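Local coordinates for protein endonuclease V (Streptomyces avermitilis, PDB 3GOC) that probably initiates repair of deaminated DNA, cutting with the aid of magnesium at the second phosphodiester bond 3' to a deoxyinosine and leaving the lesion in place, at residues E15-V20 against P86-F91; R27-E32 against G188-L193; G40-V45 against P108-C113; A48-R53 against R222-A227; E151-P156 against A173-S178. One frame throughout, in Å; residues are numbered along the deposited sequence.

From the N terminus, helix 14-24 opens contact 1, which closes at 86-91 after strand 70-79. Before that closure three more contacts open: contact 2 at 27-32, contact 3 at 40-45 and contact 4 at 48-53, so contact 1 crosses all three. Contact 3 closes at 108-113, within the span of contact 2, and pairs two neighbouring strands of the central sheet. Contact 5 opens and closes between 151 and 178, inside the spans of both contact 2 and contact 4, toward the edge of the sheet formed by strand 149-150. Contact 2 closes at 188-193, where Val191 touches Leu110 of contact 3. Contact 4, crossing contacts 2 and 3, closes last on helix 211-228.

Contact 1: E15-V20 against P86-F91; sequences EEARAV and PGLLAF
Mainly apolar contact joins helix 14-24 to the 86-91 loop; no hydrogen bond crosses between them. Ala17 CB sits almost squarely over the Phe91 ring, 3.9 Å from its centroid and 11° off the ring normal, a CH-pi contact. Ala17 O comes closer, 3.3 Å from Phe91 CZ. One helical turn on, Val20 meets the same ring at its rim: Val20 CB lies 4.0 Å from Phe91 CZ, and Val20 CG1, anti to its backbone N, lies in the ring plane. The ring is held by a methyl over one face and a branched side chain at the edge. The same loop carries Tyr84, predicted to interact with target DNA, just ahead of this segment, in a Pro-Tyr-Val-Pro sequence consistent with the strand-separating wedge described for endonuclease V relatives. An alanine in place of Phe91 would remove the surface on which Ala17 and Val20 rest and would probably loosen the loop against the helix. The aliphatic part is carried by Leu88, which turns both methyls to Ala17 CB, CD2 at 3.8 Å; the same CD2 reaches Arg18 CG at 4.0 Å. From helix 126-134, His129 meets the Phe91 ring edge-to-face, while Trp10 and Ser81 bond to the Phe91 carbonyl.

Contact 2: R27-E32 against G188-L193; sequences RVILDE and GHRVDL
Glu32 OE2 is gripped twice, by Arg190 NH2 at 3.0 Å on its syn lone pair and by a water that also donates to Arg190 O. The other carboxylate oxygen, Glu32 OE1, takes a nearly straight bond (170°) from Arg190 NE at 2.9 Å, met from above the carboxylate plane. Arginine and glutamate form a side-on, two-nitrogen salt bridge, although their planes are turned 45° apart. The extended Glu32 chain, with CG anti to the backbone N, runs alongside Arg190, whose chain bends at chi3. Two further bonds tie the backbone of 27-32 to the end of strand 183-189 and the residue just after it. Arg190 N donates to a lone pair of Ile29 O at 3.0 Å, and Ile29 N donates to His189 ND1, also at 3.0 Å, close to the imidazole plane. Arg190 CG covers one face of that ring, while Ile29 CG1 lies 3.7 Å from His189 CE1. Gly188 and His189 form a classic beta bulge opposite Thr138, where the chain leaves the sheet. Because ND1 accepts from a backbone N-H, it is presumably unprotonated, so a neutral His189 probably holds its proton on NE2; the paired arginine would likewise favour ionised Glu32.

Contact 3: G40-V45 against P108-C113; sequences GRVTGV and PGLIVC
Strands 41-45 and 110-113 run parallel in register, their axes 4.6 Å apart at closest and 28° from true alignment. The bonds alternate between partners: Thr43 N donates to Leu110 O, Thr43 O receives Val112 N at 2.7 Å and nearly along the C=O axis, and Val45 N reaches Val112 O. A weak bond from Leu110 N to Arg41 O begins the series. Before it, Gly109 passes so close to Arg41 O that a side chain there would clash. Thr43 adds a side-chain bond, its OG1 lying beside the backbone N and donating to a lone pair of Pro108 O at 2.8 Å, so that the turn into strand 110-114 is fastened to the neighbouring strand. On the face with Thr43, Val45 holds CG2 in the crowded position between N and the carbonyl carbon, 3.4 Å from Cys113 SG and 3.6 Å from Ile111 CG2. On the other face, Val42 CG2 packs on Val112 CG2 at 3.8 Å. These two strands are central to an RNase H-like sheet and lead into the magnesium ligands Asp46 and Asp114. Strand 55-64 flanks one side and strand 138-142 the other, while Leu130 of helix 126-134 packs on Ile111 and Cys113.

Contact 4: A48-R53 against R222-A227; sequences AYDDER and RALKEA
Ala48, near the end of strand 41-49, directs its methyl at helix 211-228 and meets Leu224 CD2 at 3.7 Å. Tyr49 turns its side chain off the helix, its hydroxyl bonded to Glu93, yet its backbone O still lies 3.7 Å from that same Leu224 CD2. Asp50 comes next, with CG anti to the backbone N, and divides its work between its two oxygens. OD2 leans over Leu224 CD1 at 3.5 Å, so the leucine's second branch is met by a carboxylate as its first is met by a methyl and a carbonyl. Asp50 OD1 faces back into its own loop and takes two bonds, from Glu52 N at 2.9 Å and from Arg53 N at 3.0 Å, the latter on its anti lone pair. The first bond makes an Asx turn, which folds the chain as it leaves the strand. Arg53 then extends toward the helix, NH2 coming to 3.0 Å from Ala227 O and 3.9 Å from Ala227 CB. Helix 211-228 packs in this way against the strand that carries Asp46; the helix itself carries Asp217, and the two aspartates share a magnesium ion, a pairing of first strand and C-terminal helix familiar from RNase H-like nucleases.

Contact 5: E151-P156 against A173-S178; sequences EDPGAP and ALRTQS
Arg175, with the largest surface buried here, reaches from the end of a beta hairpin, strands 160-165 and 168-174, to the 151-156 loop that leads into it. One segment precedes the hairpin and the other continues out of its second strand, toward the edge of the mixed sheet formed by strand 149-150. The Arg175 side chain leaves with CG anti to the backbone N, then bends at chi2 (79°) and chi3 (68°), which lays the guanidinium edge-on to the carbonyls of the loop. Two nitrogens converge on one oxygen: Gly154 O accepts from Arg175 NE at 2.9 Å, on a lone pair and in the guanidinium plane, and from NH2 at a longer 3.3 Å, from above the carbonyl plane. The same NH2 also donates to Pro153 O at 2.9 Å, while NH1 is bonded to Val180 O, so every nitrogen of the group has a backbone acceptor.

Pro153 contributes more than a carbonyl. Its CG lies over one face of the guanidinium, 3.8 Å from Arg175 NH2, the two side chains crossing at about a right angle, and its CD makes a loose 4.4 Å contact with Ala173 CB. Ala155, third in buried area, turns its methyl away but leans its backbone O to within 3.4 Å of Arg175 CG. A leucine in place of Arg175 would lose all these bonds and would probably leave the loop less firmly held to the hairpin. The second subunit borders this side, its Gly9 packing on Ala155 and Pro156. Ser178 OG, anti to its own backbone N, is hydrogen-bonded to the backbone N of that Gly9.

Contact 1: E15-V20 against P86-F91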
# COMPACT_ATOMS: atom_id res chain seq x y z
N GLU A 15 26.26 -21.05 -20.61
CA GLU A 15 25.70 -22.35 -20.26
C GLU A 15 25.69 -22.52 -18.75
O GLU A 15 24.70 -22.99 -18.18
CB GLU A 15 26.51 -23.48 -20.90
CG GLU A 15 25.91 -24.85 -20.66
CD GLU A 15 26.77 -25.97 -21.21
OE1 GLU A 15 26.28 -27.12 -21.28
OE2 GLU A 15 27.93 -25.70 -21.58
N GLU A 16 26.79 -22.15 -18.09
CA GLU A 16 26.90 -22.29 -16.64
C GLU A 16 25.92 -21.36 -15.94
O GLU A 16 25.27 -21.75 -14.96
CB GLU A 16 28.32 -21.96 -16.17
CG GLU A 16 29.39 -22.84 -16.79
CD GLU A 16 30.79 -22.51 -16.30
OE1 GLU A 16 31.03 -21.38 -15.83
OE2 GLU A 16 31.68 -23.39 -16.40
N ALA A 17 25.80 -20.14 -16.44
CA ALA A 17 24.89 -19.17 -15.83
C ALA A 17 23.44 -19.62 -15.94
O ALA A 17 22.69 -19.54 -14.97
CB ALA A 17 25.08 -17.79 -16.48
N ARG A 18 23.04 -20.08 -17.12
CA ARG A 18 21.67 -20.55 -17.29
C ARG A 18 21.42 -21.75 -16.38
O ARG A 18 20.32 -21.91 -15.83
CB ARG A 18 21.39 -20.94 -18.74
CG ARG A 18 21.37 -19.76 -19.71
CD ARG A 18 20.70 -20.15 -21.02
NE ARG A 18 21.39 -21.27 -21.66
CZ ARG A 18 22.41 -21.14 -22.50
NH1 ARG A 18 22.98 -22.21 -23.02
NH2 ARG A 18 22.85 -19.93 -22.83
N ALA A 19 22.43 -22.59 -16.22
CA ALA A 19 22.30 -23.77 -15.36
C ALA A 19 22.07 -23.33 -13.92
O ALA A 19 21.28 -23.95 -13.20
CB ALA A 19 23.56 -24.63 -15.46
N VAL A 20 22.74 -22.26 -13.49
CA VAL A 20 22.57 -21.75 -12.13
C VAL A 20 21.14 -21.26 -11.98
O VAL A 20 20.48 -21.51 -10.97
CB VAL A 20 23.56 -20.60 -11.82
CG1 VAL A 20 23.21 -19.95 -10.48
CG2 VAL A 20 24.99 -21.13 -11.78
N PRO A 86 21.98 -10.41 -22.42
CA PRO A 86 20.57 -10.27 -22.05
C PRO A 86 20.02 -11.58 -21.50
O PRO A 86 20.26 -12.65 -22.08
CB PRO A 86 19.92 -9.87 -23.37
CG PRO A 86 20.99 -9.01 -23.99
CD PRO A 86 22.24 -9.83 -23.75
N GLY A 87 19.30 -11.50 -20.39
CA GLY A 87 18.75 -12.70 -19.77
C GLY A 87 19.63 -13.19 -18.64
O GLY A 87 19.19 -13.99 -17.80
N LEU A 88 20.87 -12.72 -18.61
CA LEU A 88 21.83 -13.11 -17.57
C LEU A 88 22.48 -11.88 -16.94
O LEU A 88 23.56 -11.96 -16.37
CB LEU A 88 22.93 -13.99 -18.17
CG LEU A 88 22.49 -15.29 -18.86
CD1 LEU A 88 23.70 -15.92 -19.55
CD2 LEU A 88 21.89 -16.26 -17.85
N LEU A 89 21.80 -10.74 -17.05
CA LEU A 89 22.33 -9.49 -16.53
C LEU A 89 22.60 -9.46 -15.03
O LEU A 89 23.49 -8.75 -14.57
CB LEU A 89 21.40 -8.34 -16.91
CG LEU A 89 21.25 -8.10 -18.42
CD1 LEU A 89 20.39 -6.88 -18.64
CD2 LEU A 89 22.62 -7.92 -19.06
N ALA A 90 21.84 -10.24 -14.26
CA ALA A 90 22.03 -10.27 -12.82
C ALA A 90 23.39 -10.81 -12.42
O ALA A 90 23.92 -10.47 -11.35
CB ALA A 90 20.94 -11.10 -12.16
N PHE A 91 23.97 -11.67 -13.26
CA PHE A 91 25.27 -12.23 -12.93
C PHE A 91 26.39 -11.20 -12.91
O PHE A 91 27.49 -11.49 -12.44
CB PHE A 91 25.62 -13.38 -13.86
CG PHE A 91 24.79 -14.61 -13.61
CD1 PHE A 91 23.57 -14.79 -14.25
CD2 PHE A 91 25.22 -15.57 -12.69
CE1 PHE A 91 22.77 -15.90 -13.97
CE2 PHE A 91 24.44 -16.69 -12.41
CZ PHE A 91 23.21 -16.86 -13.05

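Contact 2: R27-E32 against G188-L193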
# COMPACT_ATOMS: atom_id res chain seq x y z
N ARG A 27 14.22 -22.84 -5.68
CA ARG A 27 14.18 -22.40 -4.30
C ARG A 27 13.20 -21.24 -4.12
O ARG A 27 12.90 -20.84 -3.00
CB ARG A 27 15.58 -21.99 -3.83
CG ARG A 27 16.57 -23.15 -3.79
CD ARG A 27 17.32 -23.20 -2.47
NE ARG A 27 18.38 -22.20 -2.39
CZ ARG A 27 19.53 -22.27 -3.06
NH1 ARG A 27 20.44 -21.32 -2.92
NH2 ARG A 27 19.76 -23.30 -3.86
N VAL A 28 12.68 -20.71 -5.23
CA VAL A 28 11.75 -19.60 -5.17
C VAL A 28 10.42 -19.99 -4.52
O VAL A 28 9.86 -21.04 -4.83
CB VAL A 28 11.47 -19.04 -6.59
CG1 VAL A 28 10.41 -17.94 -6.52
CG2 VAL A 28 12.75 -18.48 -7.19
N ILE A 29 9.95 -19.14 -3.62
CA ILE A 29 8.68 -19.37 -2.93
C ILE A 29 7.66 -18.38 -3.48
O ILE A 29 7.88 -17.17 -3.46
CB ILE A 29 8.84 -19.20 -1.41
CG1 ILE A 29 9.76 -20.30 -0.87
CG2 ILE A 29 7.48 -19.25 -0.72
CD1 ILE A 29 10.16 -20.13 0.59
N LEU A 30 6.54 -18.91 -3.98
CA LEU A 30 5.50 -18.09 -4.58
C LEU A 30 4.18 -18.02 -3.80
O LEU A 30 3.36 -17.14 -4.04
CB LEU A 30 5.21 -18.58 -6.00
CG LEU A 30 6.36 -18.55 -7.01
CD1 LEU A 30 5.93 -19.26 -8.29
CD2 LEU A 30 6.76 -17.11 -7.30
N ASP A 31 3.97 -18.95 -2.88
CA ASP A 31 2.73 -18.98 -2.13
C ASP A 31 2.77 -18.35 -0.74
O ASP A 31 1.83 -18.51 0.04
CB ASP A 31 2.19 -20.41 -2.06
CG ASP A 31 1.57 -20.86 -3.37
OD1 ASP A 31 1.21 -22.05 -3.49
OD2 ASP A 31 1.45 -20.01 -4.28
N GLU A 32 3.85 -17.64 -0.44
CA GLU A 32 3.96 -16.94 0.85
C GLU A 32 3.50 -15.51 0.57
O GLU A 32 4.13 -14.78 -0.20
CB GLU A 32 5.40 -16.93 1.37
CG GLU A 32 5.53 -16.26 2.74
CD GLU A 32 6.91 -16.38 3.36
OE1 GLU A 32 7.71 -17.23 2.91
OE2 GLU A 32 7.19 -15.62 4.31
N GLY A 188 9.38 -11.45 -6.52
CA GLY A 188 10.75 -11.90 -6.54
C GLY A 188 10.83 -13.22 -5.79
O GLY A 188 11.09 -14.28 -6.36
N HIS A 189 10.58 -13.14 -4.48
CA HIS A 189 10.65 -14.31 -3.61
C HIS A 189 9.89 -14.03 -2.31
O HIS A 189 9.96 -12.93 -1.76
CB HIS A 189 12.12 -14.60 -3.31
CG HIS A 189 12.36 -15.77 -2.41
ND1 HIS A 189 11.89 -17.03 -2.69
CD2 HIS A 189 13.10 -15.88 -1.28
CE1 HIS A 189 12.34 -17.88 -1.78
NE2 HIS A 189 13.08 -17.21 -0.92
N ARG A 190 9.14 -15.02 -1.84
CA ARG A 190 8.39 -14.93 -0.58
C ARG A 190 7.38 -13.78 -0.45
O ARG A 190 7.13 -13.30 0.65
CB ARG A 190 9.38 -14.90 0.59
CG ARG A 190 10.25 -16.15 0.70
CD ARG A 190 11.14 -16.09 1.93
NE ARG A 190 10.34 -15.94 3.15
CZ ARG A 190 10.77 -15.35 4.26
NH1 ARG A 190 11.99 -14.85 4.33
NH2 ARG A 190 9.95 -15.23 5.30
N VAL A 191 6.81 -13.36 -1.58
CA VAL A 191 5.80 -12.29 -1.59
C VAL A 191 4.82 -12.60 -2.72
O VAL A 191 5.26 -13.06 -3.77
CB VAL A 191 6.43 -10.90 -1.88
CG1 VAL A 191 5.36 -9.82 -1.83
CG2 VAL A 191 7.54 -10.59 -0.89
N ASP A 192 3.52 -12.40 -2.52
CA ASP A 192 2.60 -12.66 -3.63
C ASP A 192 2.30 -11.36 -4.38
O ASP A 192 2.70 -10.28 -3.93
CB ASP A 192 1.31 -13.40 -3.20
CG ASP A 192 0.43 -12.61 -2.24
OD1 ASP A 192 0.52 -11.38 -2.15
OD2 ASP A 192 -0.40 -13.27 -1.56
N LEU A 193 1.64 -11.47 -5.53
CA LEU A 193 1.37 -10.28 -6.33
C LEU A 193 0.53 -9.22 -5.64
O LEU A 193 0.81 -8.03 -5.80
CB LEU A 193 0.73 -10.66 -7.67
CG LEU A 193 1.70 -10.94 -8.82
CD1 LEU A 193 0.91 -11.26 -10.08
CD2 LEU A 193 2.59 -9.71 -9.05
O HOH W 1 4.31 -15.07 -5.45
O HOH W 2 7.74 -13.07 3.36

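Contact 3: G40-V45 against P108-C113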
# COMPACT_ATOMS: atom_id res chain seq x y z
N GLY A 40 7.42 -2.21 9.74
CA GLY A 40 8.75 -2.78 9.61
C GLY A 40 9.62 -1.95 8.70
O GLY A 40 9.44 -0.73 8.61
N ARG A 41 10.56 -2.60 8.02
CA ARG A 41 11.49 -1.93 7.11
C ARG A 41 11.28 -2.37 5.67
O ARG A 41 10.84 -3.49 5.41
CB ARG A 41 12.95 -2.23 7.51
CG ARG A 41 13.56 -1.32 8.60
CD ARG A 41 12.98 -1.55 9.99
NE ARG A 41 13.58 -0.62 10.96
CZ ARG A 41 14.73 -0.83 11.60
NH1 ARG A 41 15.43 -1.94 11.39
NH2 ARG A 41 15.19 0.08 12.45
N VAL A 42 11.59 -1.48 4.73
CA VAL A 42 11.48 -1.79 3.31
C VAL A 42 12.73 -1.17 2.70
O VAL A 42 13.09 -0.03 3.00
CB VAL A 42 10.18 -1.22 2.70
CG1 VAL A 42 10.13 0.28 2.86
CG2 VAL A 42 10.05 -1.64 1.24
N THR A 43 13.40 -1.94 1.86
CA THR A 43 14.68 -1.52 1.30
C THR A 43 14.77 -1.49 -0.22
O THR A 43 14.35 -2.43 -0.89
CB THR A 43 15.79 -2.45 1.83
OG1 THR A 43 15.83 -2.34 3.26
CG2 THR A 43 17.14 -2.10 1.25
N GLY A 44 15.32 -0.41 -0.75
CA GLY A 44 15.49 -0.33 -2.18
C GLY A 44 16.92 -0.69 -2.54
O GLY A 44 17.85 -0.39 -1.79
N VAL A 45 17.11 -1.35 -3.67
CA VAL A 45 18.44 -1.70 -4.14
C VAL A 45 18.51 -1.29 -5.60
O VAL A 45 17.54 -1.41 -6.35
CB VAL A 45 18.74 -3.22 -4.03
CG1 VAL A 45 18.98 -3.60 -2.59
CG2 VAL A 45 17.58 -4.02 -4.61
N PRO A 108 17.11 -5.79 5.95
CA PRO A 108 16.38 -4.97 4.98
C PRO A 108 14.86 -5.08 5.01
O PRO A 108 14.17 -4.18 4.52
CB PRO A 108 16.96 -5.43 3.65
CG PRO A 108 17.20 -6.89 3.89
CD PRO A 108 17.78 -6.93 5.30
N GLY A 109 14.35 -6.15 5.60
CA GLY A 109 12.91 -6.34 5.63
C GLY A 109 12.51 -6.87 4.27
O GLY A 109 12.88 -7.99 3.90
N LEU A 110 11.76 -6.08 3.52
CA LEU A 110 11.34 -6.46 2.17
C LEU A 110 12.23 -5.69 1.19
O LEU A 110 12.35 -4.47 1.29
CB LEU A 110 9.87 -6.08 1.95
CG LEU A 110 9.21 -6.33 0.59
CD1 LEU A 110 9.59 -5.25 -0.38
CD2 LEU A 110 9.58 -7.70 0.08
N ILE A 111 12.86 -6.40 0.25
CA ILE A 111 13.74 -5.74 -0.72
C ILE A 111 12.99 -5.45 -2.02
O ILE A 111 12.36 -6.34 -2.59
CB ILE A 111 14.98 -6.60 -1.06
CG1 ILE A 111 15.82 -6.85 0.21
CG2 ILE A 111 15.83 -5.89 -2.10
CD1 ILE A 111 15.21 -7.86 1.14
N VAL A 112 13.06 -4.20 -2.46
CA VAL A 112 12.41 -3.78 -3.69
C VAL A 112 13.50 -3.46 -4.71
O VAL A 112 14.26 -2.51 -4.54
CB VAL A 112 11.53 -2.52 -3.46
CG1 VAL A 112 10.82 -2.13 -4.75
CG2 VAL A 112 10.52 -2.80 -2.34
N CYS A 113 13.57 -4.27 -5.77
CA CYS A 113 14.57 -4.07 -6.81
C CYS A 113 14.03 -3.24 -7.96
O CYS A 113 12.85 -3.33 -8.30
CB CYS A 113 15.03 -5.42 -7.37
SG CYS A 113 15.79 -6.52 -6.17

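Contact 4: A48-R53 against R222-A227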
# COMPACT_ATOMS: atom_id res chain seq x y z
N ALA A 48 24.71 1.13 -10.43
CA ALA A 48 25.17 2.06 -11.45
C ALA A 48 26.45 1.47 -12.02
O ALA A 48 27.37 1.12 -11.27
CB ALA A 48 25.44 3.43 -10.83
N TYR A 49 26.51 1.34 -13.33
CA TYR A 49 27.69 0.80 -14.00
C TYR A 49 28.56 1.92 -14.54
O TYR A 49 28.06 2.90 -15.09
CB TYR A 49 27.28 -0.09 -15.18
CG TYR A 49 26.69 -1.42 -14.78
CD1 TYR A 49 25.32 -1.54 -14.52
CD2 TYR A 49 27.49 -2.54 -14.64
CE1 TYR A 49 24.77 -2.76 -14.13
CE2 TYR A 49 26.95 -3.76 -14.26
CZ TYR A 49 25.60 -3.87 -14.00
OH TYR A 49 25.07 -5.08 -13.62
N ASP A 50 29.87 1.77 -14.38
CA ASP A 50 30.78 2.78 -14.89
C ASP A 50 31.05 2.46 -16.36
O ASP A 50 31.16 1.30 -16.74
CB ASP A 50 32.09 2.77 -14.12
CG ASP A 50 32.89 4.03 -14.34
OD1 ASP A 50 33.82 4.02 -15.17
OD2 ASP A 50 32.57 5.05 -13.70
N ASP A 51 31.16 3.50 -17.19
CA ASP A 51 31.41 3.29 -18.61
C ASP A 51 32.88 3.21 -18.97
O ASP A 51 33.22 2.73 -20.05
CB ASP A 51 30.77 4.40 -19.45
CG ASP A 51 29.27 4.40 -19.38
OD1 ASP A 51 28.67 3.31 -19.29
OD2 ASP A 51 28.68 5.50 -19.44
N GLU A 52 33.75 3.68 -18.08
CA GLU A 52 35.18 3.69 -18.36
C GLU A 52 35.95 2.52 -17.79
O GLU A 52 36.97 2.11 -18.34
CB GLU A 52 35.79 5.00 -17.86
CG GLU A 52 35.32 6.22 -18.65
CD GLU A 52 35.68 6.15 -20.12
OE1 GLU A 52 36.86 5.83 -20.41
OE2 GLU A 52 34.80 6.41 -20.96
N ARG A 53 35.48 1.98 -16.67
CA ARG A 53 36.14 0.83 -16.06
C ARG A 53 35.09 -0.24 -15.76
O ARG A 53 33.92 0.07 -15.58
CB ARG A 53 36.91 1.24 -14.81
CG ARG A 53 36.17 2.11 -13.82
CD ARG A 53 37.14 3.14 -13.24
NE ARG A 53 36.72 3.64 -11.94
CZ ARG A 53 36.87 2.98 -10.80
NH1 ARG A 53 37.45 1.78 -10.79
NH2 ARG A 53 36.46 3.51 -9.66
N ARG A 222 25.80 8.51 -6.86
CA ARG A 222 26.74 9.37 -6.13
C ARG A 222 27.99 8.57 -5.74
O ARG A 222 29.11 9.06 -5.88
CB ARG A 222 26.10 9.94 -4.86
CG ARG A 222 27.01 10.93 -4.14
CD ARG A 222 26.38 11.46 -2.86
NE ARG A 222 26.35 10.46 -1.81
CZ ARG A 222 25.78 10.64 -0.63
NH1 ARG A 222 25.18 11.79 -0.35
NH2 ARG A 222 25.81 9.68 0.29
N ALA A 223 27.78 7.35 -5.26
CA ALA A 223 28.89 6.50 -4.84
C ALA A 223 29.79 6.13 -6.03
O ALA A 223 31.00 5.98 -5.87
CB ALA A 223 28.37 5.24 -4.16
N LEU A 224 29.19 5.99 -7.21
CA LEU A 224 29.97 5.66 -8.40
C LEU A 224 30.86 6.85 -8.77
O LEU A 224 32.03 6.69 -9.13
CB LEU A 224 29.06 5.31 -9.58
CG LEU A 224 29.75 5.13 -10.94
CD1 LEU A 224 30.83 4.06 -10.85
CD2 LEU A 224 28.72 4.76 -11.99
N LYS A 225 30.29 8.06 -8.68
CA LYS A 225 31.03 9.28 -8.98
C LYS A 225 32.23 9.38 -8.03
O LYS A 225 33.34 9.69 -8.44
CB LYS A 225 30.12 10.50 -8.79
CG LYS A 225 30.82 11.85 -8.93
CD LYS A 225 29.97 12.97 -8.33
CE LYS A 225 29.82 12.80 -6.82
NZ LYS A 225 29.01 13.89 -6.20
N GLU A 226 31.98 9.11 -6.75
CA GLU A 226 33.03 9.17 -5.74
C GLU A 226 34.11 8.11 -5.96
O GLU A 226 35.30 8.37 -5.77
CB GLU A 226 32.40 9.01 -4.34
CG GLU A 226 31.51 10.19 -3.97
CD GLU A 226 30.63 9.94 -2.76
OE1 GLU A 226 29.98 10.90 -2.30
OE2 GLU A 226 30.57 8.80 -2.27
N ALA A 227 33.69 6.92 -6.38
CA ALA A 227 34.64 5.83 -6.63
C ALA A 227 35.57 6.13 -7.79
O ALA A 227 36.74 5.76 -7.77
CB ALA A 227 33.87 4.54 -6.89

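Contact 5: E151-P156 against A173-S178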
# COMPACT_ATOMS: atom_id res chain seq x y z
N GLU A 151 -2.67 -5.11 -21.03
CA GLU A 151 -3.81 -4.28 -21.40
C GLU A 151 -3.69 -3.07 -20.48
O GLU A 151 -3.24 -3.20 -19.34
CB GLU A 151 -5.13 -5.00 -21.09
CG GLU A 151 -5.35 -6.29 -21.87
CD GLU A 151 -5.71 -6.04 -23.33
OE1 GLU A 151 -5.96 -7.03 -24.05
OE2 GLU A 151 -5.76 -4.86 -23.74
N ASP A 152 -4.07 -1.89 -20.97
CA ASP A 152 -4.00 -0.70 -20.13
C ASP A 152 -4.84 -0.89 -18.87
O ASP A 152 -6.02 -1.21 -18.95
CB ASP A 152 -4.52 0.53 -20.88
CG ASP A 152 -3.61 0.97 -22.00
OD1 ASP A 152 -2.41 1.17 -21.74
OD2 ASP A 152 -4.10 1.11 -23.15
N PRO A 153 -4.23 -0.72 -17.69
CA PRO A 153 -4.99 -0.88 -16.45
C PRO A 153 -5.94 0.31 -16.29
O PRO A 153 -5.86 1.27 -17.05
CB PRO A 153 -3.91 -0.91 -15.37
CG PRO A 153 -2.86 -0.01 -15.95
CD PRO A 153 -2.81 -0.44 -17.40
N GLY A 154 -6.85 0.23 -15.33
CA GLY A 154 -7.76 1.34 -15.10
C GLY A 154 -6.97 2.62 -14.91
O GLY A 154 -5.80 2.59 -14.52
N ALA A 155 -7.61 3.75 -15.18
CA ALA A 155 -6.94 5.05 -15.03
C ALA A 155 -6.63 5.46 -13.59
O ALA A 155 -5.60 6.07 -13.32
CB ALA A 155 -7.78 6.13 -15.71
N PRO A 156 -7.52 5.14 -12.63
CA PRO A 156 -7.24 5.53 -11.25
C PRO A 156 -6.05 4.83 -10.61
O PRO A 156 -5.76 3.68 -10.93
CB PRO A 156 -8.54 5.20 -10.52
CG PRO A 156 -9.59 5.30 -11.61
CD PRO A 156 -8.90 4.63 -12.76
N ALA A 173 0.84 -4.66 -14.44
CA ALA A 173 1.10 -3.27 -14.77
C ALA A 173 0.27 -2.60 -13.67
O ALA A 173 -0.92 -2.90 -13.52
CB ALA A 173 0.56 -2.93 -16.14
N LEU A 174 0.89 -1.72 -12.90
CA LEU A 174 0.21 -1.07 -11.78
C LEU A 174 0.20 0.44 -11.90
O LEU A 174 1.25 1.06 -12.08
CB LEU A 174 0.90 -1.46 -10.47
CG LEU A 174 0.34 -0.86 -9.18
CD1 LEU A 174 -1.04 -1.45 -8.91
CD2 LEU A 174 1.28 -1.17 -8.02
N ARG A 175 -0.99 1.02 -11.80
CA ARG A 175 -1.14 2.47 -11.87
C ARG A 175 -0.76 3.04 -10.51
O ARG A 175 -1.54 2.93 -9.56
CB ARG A 175 -2.60 2.83 -12.20
CG ARG A 175 -2.82 4.30 -12.52
CD ARG A 175 -2.39 4.63 -13.95
NE ARG A 175 -3.27 3.99 -14.94
CZ ARG A 175 -3.10 4.08 -16.26
NH1 ARG A 175 -2.08 4.76 -16.76
NH2 ARG A 175 -3.94 3.46 -17.08
N THR A 176 0.43 3.63 -10.40
CA THR A 176 0.87 4.21 -9.13
C THR A 176 0.45 5.67 -9.02
O THR A 176 0.34 6.21 -7.93
CB THR A 176 2.40 4.08 -8.94
OG1 THR A 176 3.06 4.54 -10.13
CG2 THR A 176 2.78 2.62 -8.68
N GLN A 177 0.22 6.30 -10.17
CA GLN A 177 -0.24 7.69 -10.19
C GLN A 177 -1.37 7.84 -11.20
O GLN A 177 -1.29 7.35 -12.32
CB GLN A 177 0.91 8.64 -10.53
CG GLN A 177 1.89 8.88 -9.38
CD GLN A 177 1.21 9.45 -8.14
OE1 GLN A 177 0.38 10.36 -8.24
NE2 GLN A 177 1.57 8.93 -6.97
N SER A 178 -2.43 8.52 -10.76
CA SER A 178 -3.62 8.75 -11.57
C SER A 178 -3.34 9.30 -12.95
O SER A 178 -2.68 10.33 -13.10
CB SER A 178 -4.56 9.71 -10.82
OG SER A 178 -5.84 9.72 -11.40